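Local coordinates for protein putative succinylglutamate desuccinylase / aspartoacylase (Shewanella amazonensis, PDB 3FMC) that is probably a zinc-dependent hydrolase of the succinylglutamate desuccinylase/aspartoacylase family, thought to act on ester bonds, at residues K179-P184 and F194-T199. Residues are numbered along the deposited sequence; the frame is centred on the assembly and turned at random.
Sequences KHLYCP and FSIPYT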
loop_
_atom_site.group_PDB
_atom_site.type_symbol
_atom_site.label_atom_id
_atom_site.label_comp_id
_atom_site.label_asym_id
_atom_site.label_seq_id
_atom_site.Cartn_x
_atom_site.Cartn_y
_atom_site.Cartn_z
ATOM N N LYS C 179 -20.445 19.703 0.797
ATOM C CA LYS C 179 -19.709 20.738 1.536
ATOM C C LYS C 179 -20.316 20.842 2.947
ATOM O O LYS C 179 -21.536 20.921 3.138
ATOM C CB LYS C 179 -19.818 22.103 0.819
ATOM C CG LYS C 179 -19.368 22.054 -0.589
ATOM C CD LYS C 179 -19.352 23.431 -1.240
ATOM C CE LYS C 179 -18.966 23.325 -2.672
ATOM N NZ LYS C 179 -18.949 24.655 -3.312
ATOM N N HIS C 180 -19.446 20.829 3.929
ATOM C CA HIS C 180 -19.809 20.929 5.315
ATOM C C HIS C 180 -18.744 21.679 6.099
ATOM O O HIS C 180 -17.619 21.880 5.640
ATOM C CB HIS C 180 -20.235 19.584 5.952
ATOM C CG HIS C 180 -19.193 18.501 5.921
ATOM N ND1 HIS C 180 -18.825 17.850 4.756
ATOM C CD2 HIS C 180 -18.530 17.892 6.921
ATOM C CE1 HIS C 180 -17.950 16.908 5.056
ATOM N NE2 HIS C 180 -17.751 16.920 6.363
ATOM N N LEU C 181 -19.114 22.083 7.286
ATOM C CA LEU C 181 -18.269 22.912 8.134
ATOM C C LEU C 181 -18.258 22.464 9.561
ATOM O O LEU C 181 -19.313 22.090 10.113
ATOM C CB LEU C 181 -18.813 24.331 8.110
ATOM C CG LEU C 181 -18.225 25.473 8.949
ATOM C CD1 LEU C 181 -16.800 25.900 8.486
ATOM C CD2 LEU C 181 -19.170 26.738 8.961
ATOM N N TYR C 182 -17.065 22.443 10.134
ATOM C CA TYR C 182 -16.893 22.280 11.563
ATOM C C TYR C 182 -16.683 23.692 12.154
ATOM O O TYR C 182 -15.792 24.492 11.715
ATOM C CB TYR C 182 -15.750 21.374 11.944
ATOM C CG TYR C 182 -15.923 19.919 11.558
ATOM C CD1 TYR C 182 -15.647 19.468 10.278
ATOM C CD2 TYR C 182 -16.340 18.992 12.497
ATOM C CE1 TYR C 182 -15.793 18.126 9.936
ATOM C CE2 TYR C 182 -16.525 17.710 12.174
ATOM C CZ TYR C 182 -16.241 17.244 10.914
ATOM O OH TYR C 182 -16.399 15.897 10.652
ATOM N N CYS C 183 -17.490 23.971 13.167
ATOM C CA CYS C 183 -17.563 25.283 13.798
ATOM C C CYS C 183 -17.695 25.072 15.295
ATOM O O CYS C 183 -18.576 24.318 15.728
ATOM C CB CYS C 183 -18.777 26.028 13.271
ATOM S SG CYS C 183 -18.859 27.758 13.862
ATOM N N PRO C 184 -16.838 25.718 16.099
ATOM C CA PRO C 184 -16.923 25.599 17.551
ATOM C C PRO C 184 -18.189 26.259 18.054
ATOM O O PRO C 184 -18.635 27.259 17.481
ATOM C CB PRO C 184 -15.730 26.379 18.070
ATOM C CG PRO C 184 -14.955 26.806 16.845
ATOM C CD PRO C 184 -15.730 26.578 15.647
ATOM N N PHE C 194 -20.267 31.754 5.594
ATOM C CA PHE C 194 -19.772 30.863 4.560
ATOM C C PHE C 194 -20.945 30.350 3.687
ATOM O O PHE C 194 -22.107 30.540 4.050
ATOM C CB PHE C 194 -18.994 29.685 5.183
ATOM C CG PHE C 194 -17.769 30.111 5.960
ATOM C CD1 PHE C 194 -16.549 30.288 5.322
ATOM C CD2 PHE C 194 -17.834 30.335 7.316
ATOM C CE1 PHE C 194 -15.430 30.692 6.040
ATOM C CE2 PHE C 194 -16.705 30.717 8.038
ATOM C CZ PHE C 194 -15.512 30.880 7.396
ATOM N N SER C 195 -20.605 29.764 2.544
ATOM C CA SER C 195 -21.550 29.177 1.582
ATOM C C SER C 195 -21.575 27.635 1.754
ATOM O O SER C 195 -21.336 26.862 0.808
ATOM C CB SER C 195 -21.119 29.555 0.171
ATOM O OG SER C 195 -21.117 30.976 0.053
ATOM N N ILE C 196 -21.890 27.235 2.985
ATOM C CA ILE C 196 -21.869 25.830 3.376
ATOM C C ILE C 196 -23.207 25.447 4.024
ATOM O O ILE C 196 -23.555 25.943 5.107
ATOM C CB ILE C 196 -20.671 25.572 4.307
ATOM C CG1 ILE C 196 -19.358 25.941 3.561
ATOM C CG2 ILE C 196 -20.654 24.075 4.718
ATOM C CD1 ILE C 196 -18.050 25.858 4.349
ATOM N N PRO C 197 -23.932 24.517 3.383
ATOM C CA PRO C 197 -25.281 24.141 3.840
ATOM C C PRO C 197 -25.352 23.401 5.173
ATOM O O PRO C 197 -26.354 23.492 5.853
ATOM C CB PRO C 197 -25.812 23.299 2.660
ATOM C CG PRO C 197 -24.613 22.696 2.016
ATOM C CD PRO C 197 -23.511 23.749 2.195
ATOM N N TYR C 198 -24.288 22.685 5.566
ATOM C CA TYR C 198 -24.324 21.849 6.781
ATOM C C TYR C 198 -23.153 22.087 7.697
ATOM O O TYR C 198 -21.993 22.013 7.277
ATOM C CB TYR C 198 -24.420 20.369 6.361
ATOM C CG TYR C 198 -25.749 20.059 5.673
ATOM C CD1 TYR C 198 -26.921 19.967 6.426
ATOM C CD2 TYR C 198 -25.855 19.956 4.306
ATOM C CE1 TYR C 198 -28.143 19.752 5.827
ATOM C CE2 TYR C 198 -27.095 19.702 3.704
ATOM C CZ TYR C 198 -28.225 19.618 4.486
ATOM O OH TYR C 198 -29.477 19.365 3.937
ATOM N N THR C 199 -23.446 22.362 8.961
ATOM C CA THR C 199 -22.413 22.679 9.932
ATOM C C THR C 199 -22.492 21.767 11.176
ATOM O O THR C 199 -23.559 21.540 11.727
ATOM C CB THR C 199 -22.499 24.165 10.387
ATOM O OG1 THR C 199 -22.414 25.091 9.223
ATOM C CG2 THR C 199 -21.435 24.463 11.440
#
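L181 lies side by side with T199, the two side chains pointing the same way from neighbouring parallel strands. L181 CD2 is 3.6 Å from T199 OG1. CG of L181 stands anti to its backbone N (chi1 177°), which puts it 4.2 Å from T199 CG2. L181 CD2 also meets the F194 ring obliquely, 4.2 Å from F194 CD2. The methyl branch of the threonine, T199 CG2, lies against L181 O and is 3.6 Å from C183 CB. An alanine at T199 would probably open a gap beside C183 CB and L181 CD2, where CG2 and OG1 now pack. I196 comes in from the loop before the second strand. Its CG2 presses on the backbone of H180, 3.3 Å from H180 CA, and also meets L181 CB. One hydrogen bond joins the two backbones here, from L181 N to Y198 O, at 2.9 Å and somewhat bent (143°). The same oxygen receives a CA-H...O contact from H180, and T199 CA gives a similar one to L181 O. K179 O is buried against the P197 ring, 3.6 Å from P197 CD, and has no polar partner. The K179 ammonium turns away to salt bridges with D253, E256 and D257. F194 also stacks on Y264, and H180 ND1 bonds to C178 O. The contact is the start of a parallel strand pair, 176-184 with 198-202, in a catalytic domain of the zinc exopeptidase clan. The H180 side chain lies near, without touching, H43, E46 and H172, which may form the zinc site, empty in this model.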